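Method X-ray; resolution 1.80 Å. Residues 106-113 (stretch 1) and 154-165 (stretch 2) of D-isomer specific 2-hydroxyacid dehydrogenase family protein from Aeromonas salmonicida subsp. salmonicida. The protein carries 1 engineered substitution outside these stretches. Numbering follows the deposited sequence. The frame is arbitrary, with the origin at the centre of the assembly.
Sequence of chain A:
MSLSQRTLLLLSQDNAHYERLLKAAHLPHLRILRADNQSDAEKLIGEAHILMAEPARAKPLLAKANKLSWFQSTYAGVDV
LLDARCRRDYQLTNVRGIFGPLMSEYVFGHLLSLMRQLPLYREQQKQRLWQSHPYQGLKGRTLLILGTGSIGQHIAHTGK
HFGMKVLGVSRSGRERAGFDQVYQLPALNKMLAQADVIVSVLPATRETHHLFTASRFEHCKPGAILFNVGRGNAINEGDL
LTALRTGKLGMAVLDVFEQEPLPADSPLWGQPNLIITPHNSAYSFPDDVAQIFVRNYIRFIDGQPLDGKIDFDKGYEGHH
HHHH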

ATOM      1  N   TYR A 106       5.334   5.389  -8.238  1.00 14.13           N
ATOM      2  CA  TYR A 106       3.908   5.431  -8.542  1.00 13.62           C
ATOM      3  C   TYR A 106       3.390   6.850  -8.401  1.00 13.15           C
ATOM      4  O   TYR A 106       2.696   7.377  -9.296  1.00 12.05           O
ATOM      5  CB  TYR A 106       3.143   4.517  -7.562  1.00 14.75           C
ATOM      6  CG  TYR A 106       1.646   4.609  -7.695  1.00 10.62           C
ATOM      7  CD1 TYR A 106       0.959   3.758  -8.560  1.00 16.02           C
ATOM      8  CD2 TYR A 106       0.917   5.512  -6.908  1.00 16.40           C
ATOM      9  CE1 TYR A 106      -0.414   3.815  -8.669  1.00 12.19           C
ATOM     10  CE2 TYR A 106      -0.452   5.602  -7.007  1.00 12.42           C
ATOM     11  CZ  TYR A 106      -1.103   4.751  -7.893  1.00 16.07           C
ATOM     12  OH  TYR A 106      -2.443   4.804  -8.014  1.00 13.62           O
ATOM     13  N   VAL A 107       3.736   7.481  -7.286  1.00 11.71           N
ATOM     14  CA  VAL A 107       3.178   8.773  -6.971  1.00 11.47           C
ATOM     15  C   VAL A 107       3.716   9.783  -7.994  1.00 11.11           C
ATOM     16  O   VAL A 107       2.935  10.511  -8.582  1.00 10.97           O
ATOM     17  CB  VAL A 107       3.531   9.219  -5.526  1.00 11.72           C
ATOM     18  CG1 VAL A 107       3.279  10.732  -5.331  1.00 11.32           C
ATOM     19  CG2 VAL A 107       2.694   8.386  -4.495  1.00 11.52           C
ATOM     20  N   PHE A 108       5.032   9.780  -8.222  1.00 11.81           N
ATOM     21  CA  PHE A 108       5.610  10.795  -9.136  1.00 13.00           C
ATOM     22  C   PHE A 108       5.363  10.475 -10.623  1.00 12.08           C
ATOM     23  O   PHE A 108       5.264  11.376 -11.422  1.00 12.06           O
ATOM     24  CB  PHE A 108       7.072  11.074  -8.801  1.00 14.75           C
ATOM     25  CG  PHE A 108       7.234  11.973  -7.619  1.00 15.64           C
ATOM     26  CD1 PHE A 108       7.509  13.324  -7.800  1.00 14.81           C
ATOM     27  CD2 PHE A 108       7.068  11.492  -6.335  1.00 15.25           C
ATOM     28  CE1 PHE A 108       7.628  14.184  -6.691  1.00 15.82           C
ATOM     29  CE2 PHE A 108       7.192  12.322  -5.224  1.00 15.08           C
ATOM     30  CZ  PHE A 108       7.476  13.682  -5.412  1.00 13.79           C
ATOM     31  N   GLY A 109       5.239   9.197 -10.999  1.00 11.29           N
ATOM     32  CA  GLY A 109       4.813   8.862 -12.352  1.00 11.58           C
ATOM     33  C   GLY A 109       3.418   9.427 -12.615  1.00 11.62           C
ATOM     34  O   GLY A 109       3.173  10.088 -13.634  1.00 11.65           O
ATOM     35  N   HIS A 110       2.510   9.204 -11.676  1.00 11.58           N
ATOM     36  CA  HIS A 110       1.141   9.687 -11.839  1.00 10.56           C
ATOM     37  C   HIS A 110       1.107  11.216 -11.772  1.00 10.19           C
ATOM     38  O   HIS A 110       0.383  11.875 -12.510  1.00  9.08           O
ATOM     39  CB  HIS A 110       0.212   9.095 -10.801  1.00 12.69           C
ATOM     40  CG  HIS A 110      -0.321   7.749 -11.197  1.00 13.59           C
ATOM     41  ND1 HIS A 110      -1.390   7.607 -12.050  1.00 15.10           N
ATOM     42  CD2 HIS A 110       0.074   6.499 -10.874  1.00 14.08           C
ATOM     43  CE1 HIS A 110      -1.642   6.322 -12.230  1.00 13.35           C
ATOM     44  NE2 HIS A 110      -0.755   5.624 -11.547  1.00 16.35           N
ATOM     45  N   LEU A 111       1.909  11.764 -10.879  1.00  9.20           N
ATOM     46  CA  LEU A 111       1.923  13.193 -10.696  1.00  9.50           C
ATOM     47  C   LEU A 111       2.463  13.880 -11.952  1.00 10.39           C
ATOM     48  O   LEU A 111       1.872  14.847 -12.441  1.00  9.37           O
ATOM     49  CB  LEU A 111       2.765  13.570  -9.475  1.00  9.81           C
ATOM     50  CG  LEU A 111       2.990  15.067  -9.246  1.00 13.63           C
ATOM     51  CD1 LEU A 111       1.669  15.744  -9.001  1.00 10.52           C
ATOM     52  CD2 LEU A 111       4.033  15.383  -8.110  1.00 10.52           C
ATOM     53  N   LEU A 112       3.569  13.376 -12.483  1.00 11.38           N
ATOM     54  CA  LEU A 112       4.150  14.027 -13.656  1.00 11.74           C
ATOM     55  C   LEU A 112       3.262  13.739 -14.864  1.00 11.23           C
ATOM     56  O   LEU A 112       3.142  14.597 -15.722  1.00 11.95           O
ATOM     57  CB  LEU A 112       5.578  13.564 -13.870  1.00 13.68           C
ATOM     58  CG  LEU A 112       6.497  14.056 -12.746  1.00  8.62           C
ATOM     59  CD1 LEU A 112       7.815  13.307 -12.724  1.00 14.34           C
ATOM     60  CD2 LEU A 112       6.695  15.597 -12.999  1.00 14.84           C
ATOM     61  N   SER A 113       2.617  12.555 -14.915  1.00  9.37           N
ATOM     62  CA  SER A 113       1.658  12.302 -15.994  1.00  9.80           C
ATOM     63  C   SER A 113       0.610  13.416 -16.076  1.00 10.57           C
ATOM     64  O   SER A 113       0.329  13.940 -17.156  1.00 10.98           O
ATOM     65  CB  SER A 113       1.007  10.917 -15.882  1.00  9.78           C
ATOM     66  OG  SER A 113       0.069  10.750 -16.943  1.00 13.59           O
ATOM     67  N   HIS A 154      10.157   8.091   2.003  1.00 18.98           N
ATOM     68  CA  HIS A 154      10.745   7.990   0.659  1.00 18.85           C
ATOM     69  C   HIS A 154      10.094   8.980  -0.329  1.00 17.45           C
ATOM     70  O   HIS A 154      10.800   9.670  -1.094  1.00 16.11           O
ATOM     71  CB  HIS A 154      10.752   6.563   0.112  1.00 20.23           C
ATOM     72  CG  HIS A 154      11.791   6.343  -0.946  1.00 23.08           C
ATOM     73  ND1 HIS A 154      11.622   6.756  -2.251  1.00 21.90           N
ATOM     74  CD2 HIS A 154      13.019   5.770  -0.888  1.00 22.54           C
ATOM     75  CE1 HIS A 154      12.697   6.442  -2.951  1.00 23.00           C
ATOM     76  NE2 HIS A 154      13.564   5.847  -2.147  1.00 23.15           N
ATOM     77  N   ILE A 155       8.767   9.091  -0.255  1.00 16.03           N
ATOM     78  CA  ILE A 155       8.025  10.020  -1.120  1.00 14.68           C
ATOM     79  C   ILE A 155       8.461  11.432  -0.793  1.00 13.95           C
ATOM     80  O   ILE A 155       8.481  12.322  -1.672  1.00 13.56           O
ATOM     81  CB  ILE A 155       6.496   9.890  -0.911  1.00 13.75           C
ATOM     82  CG1 ILE A 155       6.005   8.475  -1.291  1.00 15.29           C
ATOM     83  CG2 ILE A 155       5.727  10.899  -1.751  1.00 14.93           C
ATOM     84  CD1 ILE A 155       4.680   8.165  -0.698  1.00 13.13           C
ATOM     85  N   ALA A 156       8.801  11.654   0.472  1.00 13.26           N
ATOM     86  CA  ALA A 156       9.329  12.951   0.917  1.00 12.90           C
ATOM     87  C   ALA A 156      10.663  13.299   0.257  1.00 13.64           C
ATOM     88  O   ALA A 156      10.817  14.407  -0.316  1.00 13.54           O
ATOM     89  CB  ALA A 156       9.440  12.977   2.427  1.00 12.73           C
ATOM     90  N   HIS A 157      11.626  12.378   0.310  1.00 15.11           N
ATOM     91  CA  HIS A 157      12.923  12.625  -0.339  1.00 17.73           C
ATOM     92  C   HIS A 157      12.775  12.891  -1.837  1.00 16.97           C
ATOM     93  O   HIS A 157      13.492  13.728  -2.400  1.00 17.32           O
ATOM     94  CB  HIS A 157      13.895  11.472  -0.100  1.00 20.31           C
ATOM     95  CG  HIS A 157      14.473  11.459   1.285  1.00 21.15           C
ATOM     96  ND1 HIS A 157      13.914  10.739   2.320  1.00 21.79           N
ATOM     97  CD2 HIS A 157      15.529  12.123   1.817  1.00 21.77           C
ATOM     98  CE1 HIS A 157      14.624  10.928   3.421  1.00 21.48           C
ATOM     99  NE2 HIS A 157      15.607  11.766   3.142  1.00 22.11           N
ATOM    100  N   THR A 158      11.857  12.162  -2.483  1.00 16.33           N
ATOM    101  CA  THR A 158      11.594  12.387  -3.903  1.00 15.72           C
ATOM    102  C   THR A 158      10.997  13.765  -4.163  1.00 14.95           C
ATOM    103  O   THR A 158      11.413  14.437  -5.102  1.00 14.01           O
ATOM    104  CB  THR A 158      10.727  11.275  -4.525  1.00 16.80           C
ATOM    105  OG1 THR A 158      11.224  10.010  -4.077  1.00 18.70           O
ATOM    106  CG2 THR A 158      10.777  11.345  -6.067  1.00 17.80           C
ATOM    107  N   GLY A 159      10.040  14.204  -3.347  1.00 15.02           N
ATOM    108  CA  GLY A 159       9.517  15.571  -3.517  1.00 15.87           C
ATOM    109  C   GLY A 159      10.596  16.637  -3.362  1.00 16.56           C
ATOM    110  O   GLY A 159      10.699  17.553  -4.189  1.00 15.79           O
ATOM    111  N   LYS A 160      11.417  16.505  -2.323  1.00 17.18           N
ATOM    112  CA  LYS A 160      12.518  17.435  -2.093  1.00 17.71           C
ATOM    113  C   LYS A 160      13.493  17.415  -3.273  1.00 15.57           C
ATOM    114  O   LYS A 160      13.966  18.461  -3.701  1.00 14.26           O
ATOM    115  CB  LYS A 160      13.220  17.170  -0.739  1.00 19.21           C
ATOM    116  CG  LYS A 160      12.775  18.150   0.360  1.00 27.53           C
ATOM    117  CD  LYS A 160      13.716  19.386   0.429  1.00 22.70           C
ATOM    118  CE  LYS A 160      13.003  20.749   0.461  1.00 27.40           C
ATOM    119  NZ  LYS A 160      11.780  20.739   1.294  1.00 23.94           N
ATOM    120  N   HIS A 161      13.749  16.230  -3.818  1.00 14.40           N
ATOM    121  CA  HIS A 161      14.553  16.087  -5.034  1.00 14.39           C
ATOM    122  C   HIS A 161      13.964  16.914  -6.184  1.00 15.46           C
ATOM    123  O   HIS A 161      14.704  17.545  -6.954  1.00 16.39           O
ATOM    124  CB  HIS A 161      14.640  14.633  -5.490  1.00 14.10           C
ATOM    125  CG  HIS A 161      15.357  14.477  -6.788  1.00 14.42           C
ATOM    126  ND1 HIS A 161      16.729  14.606  -6.899  1.00 15.65           N
ATOM    127  CD2 HIS A 161      14.889  14.338  -8.050  1.00 14.69           C
ATOM    128  CE1 HIS A 161      17.078  14.467  -8.167  1.00 14.57           C
ATOM    129  NE2 HIS A 161      15.978  14.322  -8.887  1.00 15.97           N
ATOM    130  N   PHE A 162      12.637  16.918  -6.279  1.00 15.25           N
ATOM    131  CA  PHE A 162      11.965  17.699  -7.342  1.00 15.89           C
ATOM    132  C   PHE A 162      11.741  19.164  -6.957  1.00 17.36           C
ATOM    133  O   PHE A 162      11.109  19.932  -7.682  1.00 18.12           O
ATOM    134  CB  PHE A 162      10.683  16.972  -7.815  1.00 14.12           C
ATOM    135  CG  PHE A 162      10.959  15.825  -8.724  1.00 19.65           C
ATOM    136  CD1 PHE A 162      11.388  16.026 -10.027  1.00 12.86           C
ATOM    137  CD2 PHE A 162      10.826  14.518  -8.262  1.00 12.91           C
ATOM    138  CE1 PHE A 162      11.664  14.945 -10.866  1.00 19.52           C
ATOM    139  CE2 PHE A 162      11.085  13.435  -9.103  1.00 20.35           C
ATOM    140  CZ  PHE A 162      11.508  13.640 -10.391  1.00 12.39           C
ATOM    141  N   GLY A 163      12.327  19.563  -5.829  1.00 17.28           N
ATOM    142  CA  GLY A 163      12.375  20.980  -5.474  1.00 16.67           C
ATOM    143  C   GLY A 163      11.071  21.421  -4.853  1.00 16.03           C
ATOM    144  O   GLY A 163      10.794  22.615  -4.777  1.00 15.74           O
ATOM    145  N   MET A 164      10.272  20.444  -4.418  1.00 15.15           N
ATOM    146  CA  MET A 164       9.024  20.710  -3.693  1.00 15.26           C
ATOM    147  C   MET A 164       9.294  21.031  -2.221  1.00 17.15           C
ATOM    148  O   MET A 164      10.286  20.570  -1.657  1.00 17.40           O
ATOM    149  CB  MET A 164       8.093  19.492  -3.781  1.00 14.37           C
ATOM    150  CG  MET A 164       7.457  19.328  -5.165  1.00  8.46           C
ATOM    151  SD  MET A 164       6.599  17.793  -5.404  1.00 11.84           S
ATOM    152  CE  MET A 164       4.903  18.263  -5.013  1.00  4.52           C
ATOM    153  N   LYS A 165       8.395  21.802  -1.611  1.00 18.64           N
ATOM    154  CA  LYS A 165       8.308  21.902  -0.164  1.00 21.26           C
ATOM    155  C   LYS A 165       7.626  20.621   0.286  1.00 21.29           C
ATOM    156  O   LYS A 165       6.715  20.132  -0.406  1.00 20.94           O
ATOM    157  CB  LYS A 165       7.480  23.121   0.270  1.00 23.18           C
ATOM    158  CG  LYS A 165       8.145  24.475  -0.021  1.00 39.57           C
ATOM    159  CD  LYS A 165       7.622  25.647   0.869  1.00 26.53           C
ATOM    160  CE  LYS A 165       7.320  25.263   2.359  1.00 39.81           C
ATOM    161  NZ  LYS A 165       8.298  24.354   3.062  1.00 27.83           N
TER

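Residues 106-113 lie within a helix that extends beyond both ends of the stretch, whereas residues 154-161 form the last turns of a second helix, which gives way at F162 to a short turn. The two helices run in broadly the same direction, with 40° between their N-to-C directions and axes that come no closer than 10.8 Å. At that separation the backbones do not touch each other directly, and the space between them is filled by side chains. No hydrogen bond crosses the contact; it is an apolar packing that buries 337 Å² in total.

The dominant bump is F108. Its CB points toward the second stretch, and with chi1 in the m well the ring enters a hollow lined by I155, T158, G159, F162 and M164. T158 CG2 sits over one face of the F108 ring, 3.8 Å from its centroid and 13° off the normal, a CH-pi contact. The tip of the ring reaches the second helix at G159, where F108 CZ lies 3.3 Å from G159 N. With no side chain on G159, the ring rests directly against the backbone there; a CB modelled on G159 would stand 3.7 Å from F108 CZ, an ordinary contact distance. The G159 N is already bonded within its own helix to I155 O (3.0 Å), so the ring lies against backbone whose polar groups are paired. Nearby, F108 CE2 approaches I155 CG2 at 4.0 Å.

The turn that follows the helix supplies further parts of the wall. F162 has its ring nearly parallel to that of F108, with planes at 19°, but the two are slid apart and barely overlap; their centroids are 5.3 Å apart, and the closest atoms, F108 CD1 and F162 CD2, are at 3.6 Å. G163, at positive phi, carries the chain onward, and a backbone bond from M164 N to G159 O (2.9 Å) ties the turn back to the helix. The CA-to-CB bond of M164 points toward the first helix, and M164 SD lies 4.0 Å from F108 CE1, an oblique sulfur-aromatic approach in which the polarizable sulfur adds to the dispersion contact.

Smaller contacts extend the packing along the first helix. V107 CG2 meets I155 CD1 at 4.3 Å, L111 CD2 meets M164 CE at 4.3 Å, and L112 CD1 reaches F162 CZ at 4.4 Å. These looser apolar contacts supplement the tighter fit around F108.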